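Long-range contacts in extracellular matrix-binding protein EbhA (Staphylococcus aureus, PDB 2DGJ), which probably serves as a cell wall-associated adhesin that binds extracellular matrix, its rod-like repeat region being a string of alternately connected three-helix bundles: residues T124-A135 against S179-V190; N92-A101 against I169-T178. All coordinates share one frame; numbering follows the deposited sequence.

Contact 1: residues T124-A135 against S179-V190; sequences TLDGAMNSLQGA and SKADVDNALNAV
L132 and V183 interlock where 124-135 of helix 112-135 runs beside 180-190 of helix 180-194. L132 is a knob in the hole made by V183, A186, L187 and V190. Its CG is anti to the backbone N (chi1 180°), which sends the two methyls across to the other helix. L132 CD1 lies 3.6 Å from L187 CA, against the backbone, and L132 CD2 meets A186 CB at 3.8 Å. V183 returns the fit as a knob among L125, A128, M129 and L132. Its two methyls divide the hole. V183 CG1 is 3.6 Å from A128 CB, and V183 CG2 is 3.9 Å from the SE of selenomethionine M129. This is knobs-into-holes packing between nearly parallel helices, the axes of these segments 9.2 Å apart with 20° between their directions. It belongs to the helical-bundle fold of the rod. The third big contributor, L187, reaches back with both methyls. L187 CD1 is 3.6 Å from A135 CB, and L187 CD2 touches S131 CB. At the other end, the aliphatic part of K180 lies over T124 and A128, its chain bent at chi2 (60°). K180 NZ forms a salt bridge with D184 OD2 at 2.6 Å, on the syn lone pair of the carboxylate. M129 and A186 also touch I169 of helix 153-170. T31 and Q35 of the second subunit pack on S131 and L187.

Contact 2: residues N92-A101 against I169-T178; sequences NHITNAQRTA and ILNKQTGGNT
A capping box formed by T95 and Q98 starts helix 96-108, and the loop that follows helix 153-170 folds round it. T95 N gives a hydrogen bond to Q98 OE1 at 2.8 Å, while the return bond from Q98 N to T95 OG1 is weak. T95 OG1 sits between the backbone N and the carbonyl carbon (chi1 62°), facing the carbonyl oxygens of G175 and G176. The other branch, T95 CG2, lies by the end of helix 153-170, 3.2 Å from I169 O and close to N171 O. The first turn of the helix is also held by the loop. N96 N bonds to K172 O at 3.0 Å, in the carbonyl plane and on a lone pair. One water takes the N-H of A97 and donates to K172 O and G175 O. The amide of Q98 is used at both ends, since Q98 NE2 donates to T178 O at 3.0 Å, nearly in its own amide plane. K172 is extended beyond CG and runs past I94 O. K172 NZ donates to N92 O at 2.5 Å, a doubtfully short length. N177 OD1 rests against Q98 CA and A101 CB. A second water joins H93 O to L170 O. Within the loop, N171 OD1 accepts from T174 N as an Asx motif. Helix 112-135 packs beside this junction, with M129 on T95 and Q98, and helix 180-194 brings A186 to I169 and V183 to T178.

Contact 1 and contact 2 lie side by side, their centres about 12 Å apart. Their segments alternate along the chain: 92-101, 124-135, 169-178, then 179-190. Helices 96-108 and 112-135 are consecutive, as are 153-170 and 180-194. Residues 92-101 fall in the GA module range and 169-190 in that of the FIVAR domain. D126 of contact 1 ties the two directly, because its OD1 accepts a hydrogen bond from H93 N and a weak one from I94 N. Helix 112-135 is the element both contacts lean on: it carries 124-135, and its M129 also packs on contact 2. The two contacts probably mark a junction between successive three-helix bundles, consistent with the rod-like shape of this fragment.

Contact 1: residues T124-A135 against S179-V190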
ATOM      1  N   THR A 124     -13.171   2.272   0.351  1.00 15.85           N
ATOM      2  CA  THR A 124     -13.871   1.030   0.034  1.00 15.80           C
ATOM      3  C   THR A 124     -15.308   1.080   0.569  1.00 15.72           C
ATOM      4  O   THR A 124     -16.265   0.778  -0.153  1.00 15.69           O
ATOM      5  CB  THR A 124     -13.152  -0.179   0.661  1.00 15.73           C
ATOM      6  OG1 THR A 124     -11.838  -0.302   0.104  1.00 15.68           O
ATOM      7  CG2 THR A 124     -13.929  -1.453   0.401  1.00 15.77           C
ATOM      8  N   LEU A 125     -15.453   1.463   1.835  1.00 15.54           N
ATOM      9  CA  LEU A 125     -16.766   1.551   2.472  1.00 15.52           C
ATOM     10  C   LEU A 125     -17.645   2.532   1.707  1.00 15.60           C
ATOM     11  O   LEU A 125     -18.800   2.242   1.409  1.00 15.55           O
ATOM     12  CB  LEU A 125     -16.626   2.013   3.923  1.00 15.37           C
ATOM     13  CG  LEU A 125     -17.927   2.041   4.726  1.00 15.45           C
ATOM     14  CD1 LEU A 125     -18.430   0.618   4.944  1.00 15.30           C
ATOM     15  CD2 LEU A 125     -17.687   2.739   6.057  1.00 15.34           C
ATOM     16  N   ASP A 126     -17.092   3.697   1.386  1.00 15.68           N
ATOM     17  CA  ASP A 126     -17.830   4.711   0.643  1.00 15.86           C
ATOM     18  C   ASP A 126     -18.237   4.151  -0.717  1.00 16.08           C
ATOM     19  O   ASP A 126     -19.333   4.415  -1.209  1.00 15.98           O
ATOM     20  CB  ASP A 126     -16.969   5.958   0.438  1.00 15.76           C
ATOM     21  CG  ASP A 126     -17.742   7.102  -0.192  1.00 15.69           C
ATOM     22  OD1 ASP A 126     -18.617   7.675   0.492  1.00 15.62           O
ATOM     23  OD2 ASP A 126     -17.485   7.422  -1.371  1.00 15.60           O
ATOM     24  N   GLY A 127     -17.338   3.385  -1.329  1.00 16.33           N
ATOM     25  CA  GLY A 127     -17.635   2.802  -2.623  1.00 16.67           C
ATOM     26  C   GLY A 127     -18.819   1.859  -2.529  1.00 16.94           C
ATOM     27  O   GLY A 127     -19.685   1.841  -3.399  1.00 16.75           O
ATOM     28  N   ALA A 128     -18.856   1.072  -1.459  1.00 17.33           N
ATOM     29  CA  ALA A 128     -19.940   0.120  -1.242  1.00 17.82           C
ATOM     30  C   ALA A 128     -21.250   0.852  -0.968  1.00 18.27           C
ATOM     31  O   ALA A 128     -22.303   0.472  -1.486  1.00 18.38           O
ATOM     32  CB  ALA A 128     -19.592  -0.796  -0.080  1.00 17.56           C
HETATM   33  N   MSE A 129     -21.184   1.899  -0.151  1.00 18.89           N
HETATM   34  CA  MSE A 129     -22.363   2.695   0.165  1.00 19.50           C
HETATM   35  C   MSE A 129     -22.905   3.277  -1.135  1.00 19.33           C
HETATM   36  O   MSE A 129     -24.113   3.311  -1.356  1.00 19.34           O
HETATM   37  CB  MSE A 129     -22.005   3.833   1.122  1.00 20.66           C
HETATM   38  CG  MSE A 129     -21.732   3.397   2.550  1.00 22.31           C
HETATM   39 SE   MSE A 129     -23.325   2.754   3.437  1.00 25.26          SE
HETATM   40  CE  MSE A 129     -24.079   4.453   3.968  1.00 24.08           C
ATOM     41  N   ASN A 130     -21.996   3.724  -1.994  1.00 19.07           N
ATOM     42  CA  ASN A 130     -22.372   4.299  -3.278  1.00 18.89           C
ATOM     43  C   ASN A 130     -23.129   3.262  -4.100  1.00 18.74           C
ATOM     44  O   ASN A 130     -24.114   3.578  -4.768  1.00 18.78           O
ATOM     45  CB  ASN A 130     -21.117   4.742  -4.032  1.00 18.99           C
ATOM     46  CG  ASN A 130     -21.437   5.467  -5.327  1.00 19.00           C
ATOM     47  OD1 ASN A 130     -20.963   5.088  -6.395  1.00 19.27           O
ATOM     48  ND2 ASN A 130     -22.241   6.519  -5.237  1.00 18.87           N
ATOM     49  N   SER A 131     -22.659   2.023  -4.044  1.00 18.58           N
ATOM     50  CA  SER A 131     -23.287   0.939  -4.784  1.00 18.50           C
ATOM     51  C   SER A 131     -24.677   0.641  -4.233  1.00 18.34           C
ATOM     52  O   SER A 131     -25.633   0.460  -4.992  1.00 18.32           O
ATOM     53  CB  SER A 131     -22.422  -0.320  -4.713  1.00 18.62           C
ATOM     54  OG  SER A 131     -21.175  -0.134  -5.365  1.00 18.75           O
ATOM     55  N   LEU A 132     -24.788   0.600  -2.909  1.00 18.13           N
ATOM     56  CA  LEU A 132     -26.067   0.325  -2.270  1.00 17.91           C
ATOM     57  C   LEU A 132     -27.059   1.431  -2.595  1.00 17.84           C
ATOM     58  O   LEU A 132     -28.247   1.172  -2.771  1.00 17.81           O
ATOM     59  CB  LEU A 132     -25.900   0.217  -0.754  1.00 17.77           C
ATOM     60  CG  LEU A 132     -27.168  -0.071   0.056  1.00 17.76           C
ATOM     61  CD1 LEU A 132     -27.853  -1.315  -0.476  1.00 17.49           C
ATOM     62  CD2 LEU A 132     -26.809  -0.255   1.522  1.00 17.68           C
ATOM     63  N   GLN A 133     -26.560   2.659  -2.679  1.00 17.74           N
ATOM     64  CA  GLN A 133     -27.404   3.809  -2.994  1.00 17.69           C
ATOM     65  C   GLN A 133     -27.919   3.687  -4.425  1.00 17.61           C
ATOM     66  O   GLN A 133     -29.085   3.979  -4.703  1.00 17.56           O
ATOM     67  CB  GLN A 133     -26.604   5.111  -2.851  1.00 17.77           C
ATOM     68  CG  GLN A 133     -27.382   6.375  -3.207  1.00 17.82           C
ATOM     69  CD  GLN A 133     -28.568   6.607  -2.290  1.00 18.00           C
ATOM     70  OE1 GLN A 133     -28.409   6.782  -1.082  1.00 18.04           O
ATOM     71  NE2 GLN A 133     -29.767   6.606  -2.861  1.00 18.03           N
ATOM     72  N   GLY A 134     -27.046   3.259  -5.332  1.00 17.54           N
ATOM     73  CA  GLY A 134     -27.439   3.121  -6.722  1.00 17.38           C
ATOM     74  C   GLY A 134     -28.439   2.006  -6.935  1.00 17.37           C
ATOM     75  O   GLY A 134     -29.330   2.110  -7.777  1.00 17.31           O
ATOM     76  N   ALA A 135     -28.300   0.931  -6.167  1.00 17.36           N
ATOM     77  CA  ALA A 135     -29.192  -0.211  -6.277  1.00 17.41           C
ATOM     78  C   ALA A 135     -30.646   0.146  -5.972  1.00 17.44           C
ATOM     79  O   ALA A 135     -31.560  -0.533  -6.434  1.00 17.38           O
ATOM     80  CB  ALA A 135     -28.725  -1.326  -5.348  1.00 17.31           C
ATOM     81  N   SER A 179     -20.867  -1.863   8.784  1.00 20.64           N
ATOM     82  CA  SER A 179     -19.616  -2.376   8.246  1.00 20.86           C
ATOM     83  C   SER A 179     -19.712  -2.646   6.748  1.00 20.95           C
ATOM     84  O   SER A 179     -20.801  -2.721   6.184  1.00 21.01           O
ATOM     85  CB  SER A 179     -19.222  -3.672   8.952  1.00 20.89           C
ATOM     86  OG  SER A 179     -19.960  -4.770   8.442  1.00 21.17           O
ATOM     87  N   LYS A 180     -18.553  -2.796   6.121  1.00 21.06           N
ATOM     88  CA  LYS A 180     -18.459  -3.079   4.693  1.00 21.14           C
ATOM     89  C   LYS A 180     -19.231  -4.353   4.370  1.00 21.13           C
ATOM     90  O   LYS A 180     -20.003  -4.401   3.413  1.00 21.20           O
ATOM     91  CB  LYS A 180     -16.983  -3.237   4.310  1.00 21.25           C
ATOM     92  CG  LYS A 180     -16.699  -3.917   2.973  1.00 21.29           C
ATOM     93  CD  LYS A 180     -17.304  -3.171   1.815  1.00 21.57           C
ATOM     94  CE  LYS A 180     -16.638  -3.583   0.511  1.00 21.64           C
ATOM     95  NZ  LYS A 180     -16.471  -5.057   0.427  1.00 21.72           N
ATOM     96  N   ALA A 181     -19.031  -5.377   5.194  1.00 21.13           N
ATOM     97  CA  ALA A 181     -19.694  -6.662   5.010  1.00 21.08           C
ATOM     98  C   ALA A 181     -21.213  -6.537   5.030  1.00 21.00           C
ATOM     99  O   ALA A 181     -21.898  -7.146   4.209  1.00 21.17           O
ATOM    100  CB  ALA A 181     -19.237  -7.645   6.085  1.00 21.01           C
ATOM    101  N   ASP A 182     -21.741  -5.750   5.964  1.00 20.95           N
ATOM    102  CA  ASP A 182     -23.184  -5.568   6.058  1.00 20.76           C
ATOM    103  C   ASP A 182     -23.714  -4.735   4.898  1.00 20.70           C
ATOM    104  O   ASP A 182     -24.810  -4.986   4.391  1.00 20.72           O
ATOM    105  CB  ASP A 182     -23.563  -4.908   7.387  1.00 20.86           C
ATOM    106  CG  ASP A 182     -23.346  -5.826   8.574  1.00 20.93           C
ATOM    107  OD1 ASP A 182     -23.625  -7.038   8.443  1.00 21.03           O
ATOM    108  OD2 ASP A 182     -22.912  -5.342   9.639  1.00 21.15           O
ATOM    109  N   VAL A 183     -22.939  -3.743   4.474  1.00 20.63           N
ATOM    110  CA  VAL A 183     -23.356  -2.914   3.355  1.00 20.50           C
ATOM    111  C   VAL A 183     -23.510  -3.844   2.159  1.00 20.60           C
ATOM    112  O   VAL A 183     -24.523  -3.801   1.458  1.00 20.56           O
ATOM    113  CB  VAL A 183     -22.308  -1.829   3.019  1.00 20.42           C
ATOM    114  CG1 VAL A 183     -22.711  -1.083   1.750  1.00 20.24           C
ATOM    115  CG2 VAL A 183     -22.184  -0.855   4.177  1.00 20.23           C
ATOM    116  N   ASP A 184     -22.508  -4.695   1.950  1.00 20.63           N
ATOM    117  CA  ASP A 184     -22.542  -5.634   0.839  1.00 20.72           C
ATOM    118  C   ASP A 184     -23.706  -6.605   0.984  1.00 20.64           C
ATOM    119  O   ASP A 184     -24.320  -6.996  -0.007  1.00 20.60           O
ATOM    120  CB  ASP A 184     -21.227  -6.416   0.734  1.00 20.77           C
ATOM    121  CG  ASP A 184     -20.092  -5.571   0.173  1.00 20.97           C
ATOM    122  OD1 ASP A 184     -20.373  -4.648  -0.620  1.00 21.00           O
ATOM    123  OD2 ASP A 184     -18.916  -5.839   0.510  1.00 20.95           O
ATOM    124  N   ASN A 185     -24.005  -6.999   2.219  1.00 20.52           N
ATOM    125  CA  ASN A 185     -25.117  -7.910   2.446  1.00 20.42           C
ATOM    126  C   ASN A 185     -26.405  -7.211   2.034  1.00 20.20           C
ATOM    127  O   ASN A 185     -27.274  -7.810   1.395  1.00 20.18           O
ATOM    128  CB  ASN A 185     -25.202  -8.316   3.918  1.00 20.60           C
ATOM    129  CG  ASN A 185     -24.057  -9.216   4.352  1.00 20.82           C
ATOM    130  OD1 ASN A 185     -23.691 -10.158   3.649  1.00 20.95           O
ATOM    131  ND2 ASN A 185     -23.502  -8.941   5.526  1.00 20.88           N
ATOM    132  N   ALA A 186     -26.517  -5.937   2.403  1.00 19.93           N
ATOM    133  CA  ALA A 186     -27.690  -5.135   2.080  1.00 19.64           C
ATOM    134  C   ALA A 186     -27.801  -4.968   0.570  1.00 19.49           C
ATOM    135  O   ALA A 186     -28.884  -5.078   0.004  1.00 19.54           O
ATOM    136  CB  ALA A 186     -27.602  -3.768   2.764  1.00 19.64           C
ATOM    137  N   LEU A 187     -26.675  -4.708  -0.082  1.00 19.26           N
ATOM    138  CA  LEU A 187     -26.659  -4.533  -1.529  1.00 19.15           C
ATOM    139  C   LEU A 187     -27.189  -5.777  -2.234  1.00 19.11           C
ATOM    140  O   LEU A 187     -28.077  -5.690  -3.086  1.00 19.08           O
ATOM    141  CB  LEU A 187     -25.238  -4.233  -2.010  1.00 19.02           C
ATOM    142  CG  LEU A 187     -24.987  -4.278  -3.520  1.00 18.85           C
ATOM    143  CD1 LEU A 187     -25.987  -3.396  -4.230  1.00 18.78           C
ATOM    144  CD2 LEU A 187     -23.568  -3.822  -3.818  1.00 18.84           C
ATOM    145  N   ASN A 188     -26.629  -6.932  -1.887  1.00 19.07           N
ATOM    146  CA  ASN A 188     -27.054  -8.192  -2.480  1.00 19.01           C
ATOM    147  C   ASN A 188     -28.546  -8.407  -2.265  1.00 18.84           C
ATOM    148  O   ASN A 188     -29.236  -8.909  -3.150  1.00 18.89           O
ATOM    149  CB  ASN A 188     -26.273  -9.355  -1.872  1.00 19.14           C
ATOM    150  CG  ASN A 188     -24.918  -9.550  -2.519  1.00 19.51           C
ATOM    151  OD1 ASN A 188     -24.826  -9.972  -3.673  1.00 19.87           O
ATOM    152  ND2 ASN A 188     -23.857  -9.236  -1.785  1.00 19.77           N
ATOM    153  N   ALA A 189     -29.032  -8.017  -1.091  1.00 18.65           N
ATOM    154  CA  ALA A 189     -30.442  -8.172  -0.741  1.00 18.38           C
ATOM    155  C   ALA A 189     -31.327  -7.459  -1.745  1.00 18.22           C
ATOM    156  O   ALA A 189     -32.278  -8.038  -2.260  1.00 18.19           O
ATOM    157  CB  ALA A 189     -30.708  -7.632   0.669  1.00 18.32           C
ATOM    158  N   VAL A 190     -31.006  -6.199  -2.021  1.00 18.13           N
ATOM    159  CA  VAL A 190     -31.771  -5.400  -2.972  1.00 18.10           C
ATOM    160  C   VAL A 190     -31.700  -5.987  -4.379  1.00 18.18           C
ATOM    161  O   VAL A 190     -32.725  -6.197  -5.028  1.00 18.21           O
ATOM    162  CB  VAL A 190     -31.252  -3.946  -3.025  1.00 17.97           C
ATOM    163  CG1 VAL A 190     -32.052  -3.139  -4.039  1.00 17.88           C
ATOM    164  CG2 VAL A 190     -31.355  -3.310  -1.660  1.00 17.76           C
TER

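Contact 2: residues N92-A101 against I169-T178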
ATOM      1  N   ASN A  92     -18.840  11.337  -0.155  1.00 17.47           N
ATOM      2  CA  ASN A  92     -20.223  11.810  -0.048  1.00 17.68           C
ATOM      3  C   ASN A  92     -21.282  10.747   0.250  1.00 17.69           C
ATOM      4  O   ASN A  92     -22.471  11.054   0.259  1.00 17.91           O
ATOM      5  CB  ASN A  92     -20.639  12.505  -1.351  1.00 18.00           C
ATOM      6  CG  ASN A  92     -19.543  13.366  -1.940  1.00 18.36           C
ATOM      7  OD1 ASN A  92     -19.092  14.331  -1.324  1.00 18.58           O
ATOM      8  ND2 ASN A  92     -19.113  13.027  -3.155  1.00 18.50           N
ATOM      9  N   HIS A  93     -20.879   9.511   0.509  1.00 17.52           N
ATOM     10  CA  HIS A  93     -21.876   8.473   0.743  1.00 17.31           C
ATOM     11  C   HIS A  93     -21.932   7.850   2.125  1.00 17.13           C
ATOM     12  O   HIS A  93     -22.982   7.354   2.531  1.00 17.22           O
ATOM     13  CB  HIS A  93     -21.709   7.400  -0.328  1.00 17.42           C
ATOM     14  CG  HIS A  93     -21.696   7.956  -1.717  1.00 17.30           C
ATOM     15  ND1 HIS A  93     -22.828   8.423  -2.348  1.00 17.43           N
ATOM     16  CD2 HIS A  93     -20.669   8.181  -2.574  1.00 17.41           C
ATOM     17  CE1 HIS A  93     -22.508   8.907  -3.526  1.00 17.40           C
ATOM     18  NE2 HIS A  93     -21.200   8.778  -3.696  1.00 17.59           N
ATOM     19  N   ILE A  94     -20.820   7.864   2.856  1.00 16.86           N
ATOM     20  CA  ILE A  94     -20.818   7.297   4.198  1.00 16.68           C
ATOM     21  C   ILE A  94     -21.721   8.117   5.121  1.00 16.58           C
ATOM     22  O   ILE A  94     -21.926   9.314   4.900  1.00 16.56           O
ATOM     23  CB  ILE A  94     -19.398   7.266   4.801  1.00 16.46           C
ATOM     24  CG1 ILE A  94     -18.815   8.680   4.827  1.00 16.51           C
ATOM     25  CG2 ILE A  94     -18.515   6.329   3.999  1.00 16.43           C
ATOM     26  CD1 ILE A  94     -17.471   8.778   5.517  1.00 16.44           C
ATOM     27  N   THR A  95     -22.263   7.478   6.154  1.00 16.43           N
ATOM     28  CA  THR A  95     -23.138   8.166   7.098  1.00 16.25           C
ATOM     29  C   THR A  95     -22.273   8.902   8.115  1.00 16.20           C
ATOM     30  O   THR A  95     -21.072   8.632   8.229  1.00 16.17           O
ATOM     31  CB  THR A  95     -24.050   7.171   7.846  1.00 16.19           C
ATOM     32  OG1 THR A  95     -23.240   6.262   8.600  1.00 16.18           O
ATOM     33  CG2 THR A  95     -24.909   6.375   6.860  1.00 16.09           C
ATOM     34  N   ASN A  96     -22.878   9.829   8.851  1.00 16.08           N
ATOM     35  CA  ASN A  96     -22.144  10.592   9.847  1.00 15.97           C
ATOM     36  C   ASN A  96     -21.462   9.667  10.848  1.00 15.85           C
ATOM     37  O   ASN A  96     -20.317   9.894  11.231  1.00 15.62           O
ATOM     38  CB  ASN A  96     -23.077  11.556  10.581  1.00 15.91           C
ATOM     39  CG  ASN A  96     -23.694  12.590   9.654  1.00 15.84           C
ATOM     40  OD1 ASN A  96     -23.027  13.110   8.761  1.00 15.79           O
ATOM     41  ND2 ASN A  96     -24.965  12.907   9.875  1.00 15.92           N
ATOM     42  N   ALA A  97     -22.166   8.619  11.260  1.00 15.92           N
ATOM     43  CA  ALA A  97     -21.616   7.667  12.218  1.00 16.15           C
ATOM     44  C   ALA A  97     -20.385   6.987  11.638  1.00 16.32           C
ATOM     45  O   ALA A  97     -19.395   6.769  12.340  1.00 16.36           O
ATOM     46  CB  ALA A  97     -22.664   6.623  12.586  1.00 16.14           C
ATOM     47  N   GLN A  98     -20.452   6.652  10.353  1.00 16.47           N
ATOM     48  CA  GLN A  98     -19.335   5.996   9.691  1.00 16.74           C
ATOM     49  C   GLN A  98     -18.187   6.982   9.570  1.00 16.95           C
ATOM     50  O   GLN A  98     -17.025   6.618   9.749  1.00 16.93           O
ATOM     51  CB  GLN A  98     -19.740   5.506   8.295  1.00 16.72           C
ATOM     52  CG  GLN A  98     -20.887   4.513   8.285  1.00 16.66           C
ATOM     53  CD  GLN A  98     -21.225   4.014   6.888  1.00 16.65           C
ATOM     54  OE1 GLN A  98     -21.379   4.801   5.955  1.00 16.42           O
ATOM     55  NE2 GLN A  98     -21.352   2.699   6.741  1.00 16.67           N
ATOM     56  N   ARG A  99     -18.518   8.235   9.272  1.00 17.15           N
ATOM     57  CA  ARG A  99     -17.510   9.274   9.120  1.00 17.31           C
ATOM     58  C   ARG A  99     -16.726   9.527  10.407  1.00 17.33           C
ATOM     59  O   ARG A  99     -15.493   9.602  10.375  1.00 17.23           O
ATOM     60  CB  ARG A  99     -18.165  10.577   8.655  1.00 17.57           C
ATOM     61  CG  ARG A  99     -17.176  11.686   8.303  1.00 18.10           C
ATOM     62  CD  ARG A  99     -17.900  12.981   7.935  1.00 18.49           C
ATOM     63  NE  ARG A  99     -18.805  12.820   6.800  1.00 18.88           N
ATOM     64  CZ  ARG A  99     -18.414  12.606   5.547  1.00 19.05           C
ATOM     65  NH1 ARG A  99     -17.122  12.544   5.252  1.00 19.20           N
ATOM     66  NH2 ARG A  99     -19.313  12.457   4.585  1.00 19.24           N
ATOM     67  N   THR A 100     -17.431   9.656  11.531  1.00 17.32           N
ATOM     68  CA  THR A 100     -16.775   9.913  12.814  1.00 17.47           C
ATOM     69  C   THR A 100     -15.930   8.732  13.264  1.00 17.42           C
ATOM     70  O   THR A 100     -14.910   8.914  13.928  1.00 17.44           O
ATOM     71  CB  THR A 100     -17.800  10.242  13.922  1.00 17.63           C
ATOM     72  OG1 THR A 100     -18.482   9.049  14.329  1.00 18.15           O
ATOM     73  CG2 THR A 100     -18.816  11.243  13.412  1.00 17.64           C
ATOM     74  N   ALA A 101     -16.353   7.520  12.915  1.00 17.40           N
ATOM     75  CA  ALA A 101     -15.600   6.326  13.291  1.00 17.50           C
ATOM     76  C   ALA A 101     -14.282   6.332  12.525  1.00 17.56           C
ATOM     77  O   ALA A 101     -13.219   6.076  13.092  1.00 17.61           O
ATOM     78  CB  ALA A 101     -16.396   5.065  12.965  1.00 17.35           C
ATOM     79  N   ILE A 169     -29.602   1.949   6.369  1.00 17.38           N
ATOM     80  CA  ILE A 169     -28.142   1.961   6.344  1.00 17.56           C
ATOM     81  C   ILE A 169     -27.634   3.236   5.662  1.00 17.84           C
ATOM     82  O   ILE A 169     -26.606   3.798   6.038  1.00 17.88           O
ATOM     83  CB  ILE A 169     -27.610   0.731   5.571  1.00 17.51           C
ATOM     84  CG1 ILE A 169     -27.858  -0.540   6.381  1.00 17.47           C
ATOM     85  CG2 ILE A 169     -26.130   0.903   5.243  1.00 17.53           C
ATOM     86  CD1 ILE A 169     -27.492  -1.819   5.648  1.00 17.39           C
ATOM     87  N   LEU A 170     -28.374   3.684   4.653  1.00 18.10           N
ATOM     88  CA  LEU A 170     -28.011   4.864   3.875  1.00 18.37           C
ATOM     89  C   LEU A 170     -28.203   6.217   4.556  1.00 18.58           C
ATOM     90  O   LEU A 170     -27.396   7.126   4.363  1.00 18.64           O
ATOM     91  CB  LEU A 170     -28.781   4.839   2.549  1.00 18.38           C
ATOM     92  CG  LEU A 170     -28.044   4.427   1.271  1.00 18.50           C
ATOM     93  CD1 LEU A 170     -26.843   3.557   1.588  1.00 18.63           C
ATOM     94  CD2 LEU A 170     -29.019   3.703   0.356  1.00 18.29           C
ATOM     95  N   ASN A 171     -29.273   6.361   5.335  1.00 18.78           N
ATOM     96  CA  ASN A 171     -29.546   7.630   6.007  1.00 18.94           C
ATOM     97  C   ASN A 171     -28.292   8.141   6.725  1.00 19.11           C
ATOM     98  O   ASN A 171     -27.837   7.555   7.712  1.00 18.98           O
ATOM     99  CB  ASN A 171     -30.698   7.471   7.005  1.00 18.87           C
ATOM    100  CG  ASN A 171     -31.227   8.808   7.494  1.00 18.82           C
ATOM    101  OD1 ASN A 171     -30.501   9.587   8.110  1.00 18.93           O
ATOM    102  ND2 ASN A 171     -32.494   9.087   7.207  1.00 18.60           N
ATOM    103  N   LYS A 172     -27.740   9.239   6.224  1.00 19.30           N
ATOM    104  CA  LYS A 172     -26.530   9.817   6.791  1.00 19.55           C
ATOM    105  C   LYS A 172     -26.715  10.341   8.213  1.00 19.71           C
ATOM    106  O   LYS A 172     -25.790  10.285   9.028  1.00 19.74           O
ATOM    107  CB  LYS A 172     -26.022  10.947   5.889  1.00 19.53           C
ATOM    108  CG  LYS A 172     -25.651  10.517   4.480  1.00 19.54           C
ATOM    109  CD  LYS A 172     -25.100  11.685   3.684  1.00 19.67           C
ATOM    110  CE  LYS A 172     -24.761  11.275   2.269  1.00 19.93           C
ATOM    111  NZ  LYS A 172     -24.239  12.417   1.470  1.00 20.20           N
ATOM    112  N   GLN A 173     -27.907  10.846   8.511  1.00 19.79           N
ATOM    113  CA  GLN A 173     -28.177  11.395   9.832  1.00 19.95           C
ATOM    114  C   GLN A 173     -28.415  10.362  10.920  1.00 19.81           C
ATOM    115  O   GLN A 173     -27.982  10.546  12.060  1.00 19.80           O
ATOM    116  CB  GLN A 173     -29.383  12.336   9.784  1.00 20.41           C
ATOM    117  CG  GLN A 173     -29.064  13.752   9.316  1.00 21.24           C
ATOM    118  CD  GLN A 173     -30.235  14.707   9.511  1.00 21.82           C
ATOM    119  OE1 GLN A 173     -31.268  14.591   8.847  1.00 22.03           O
ATOM    120  NE2 GLN A 173     -30.079  15.654  10.430  1.00 22.29           N
ATOM    121  N   THR A 174     -29.104   9.276  10.579  1.00 19.69           N
ATOM    122  CA  THR A 174     -29.420   8.258  11.575  1.00 19.61           C
ATOM    123  C   THR A 174     -28.793   6.897  11.318  1.00 19.57           C
ATOM    124  O   THR A 174     -28.839   6.024  12.182  1.00 19.44           O
ATOM    125  CB  THR A 174     -30.953   8.074  11.717  1.00 19.58           C
ATOM    126  OG1 THR A 174     -31.502   7.604  10.480  1.00 19.52           O
ATOM    127  CG2 THR A 174     -31.605   9.395  12.079  1.00 19.48           C
ATOM    128  N   GLY A 175     -28.214   6.715  10.136  1.00 19.68           N
ATOM    129  CA  GLY A 175     -27.586   5.446   9.815  1.00 19.69           C
ATOM    130  C   GLY A 175     -26.372   5.203  10.684  1.00 19.76           C
ATOM    131  O   GLY A 175     -25.525   6.085  10.820  1.00 19.91           O
ATOM    132  N   GLY A 176     -26.277   4.012  11.271  1.00 19.77           N
ATOM    133  CA  GLY A 176     -25.153   3.688  12.134  1.00 19.92           C
ATOM    134  C   GLY A 176     -23.856   3.422  11.390  1.00 20.09           C
ATOM    135  O   GLY A 176     -23.796   3.535  10.166  1.00 20.10           O
ATOM    136  N   ASN A 177     -22.809   3.068  12.134  1.00 20.18           N
ATOM    137  CA  ASN A 177     -21.506   2.784  11.547  1.00 20.19           C
ATOM    138  C   ASN A 177     -21.505   1.378  10.964  1.00 20.20           C
ATOM    139  O   ASN A 177     -20.738   0.516  11.395  1.00 20.07           O
ATOM    140  CB  ASN A 177     -20.416   2.913  12.616  1.00 20.23           C
ATOM    141  CG  ASN A 177     -19.042   2.525  12.101  1.00 20.29           C
ATOM    142  OD1 ASN A 177     -18.607   2.988  11.049  1.00 20.32           O
ATOM    143  ND2 ASN A 177     -18.349   1.676  12.849  1.00 20.27           N
ATOM    144  N   THR A 178     -22.374   1.158   9.982  1.00 20.25           N
ATOM    145  CA  THR A 178     -22.492  -0.145   9.334  1.00 20.35           C
ATOM    146  C   THR A 178     -21.157  -0.568   8.731  1.00 20.51           C
ATOM    147  O   THR A 178     -20.402   0.268   8.227  1.00 20.52           O
ATOM    148  CB  THR A 178     -23.549  -0.109   8.221  1.00 20.27           C
ATOM    149  OG1 THR A 178     -24.782   0.374   8.764  1.00 20.19           O
ATOM    150  CG2 THR A 178     -23.762  -1.502   7.620  1.00 20.25           C
TER
HETATM  151  O   HOH W   1     -25.669   7.666   2.123  1.00 27.98           O
HETATM  152  O   HOH W   2     -25.024   8.554  10.974  1.00  7.01           O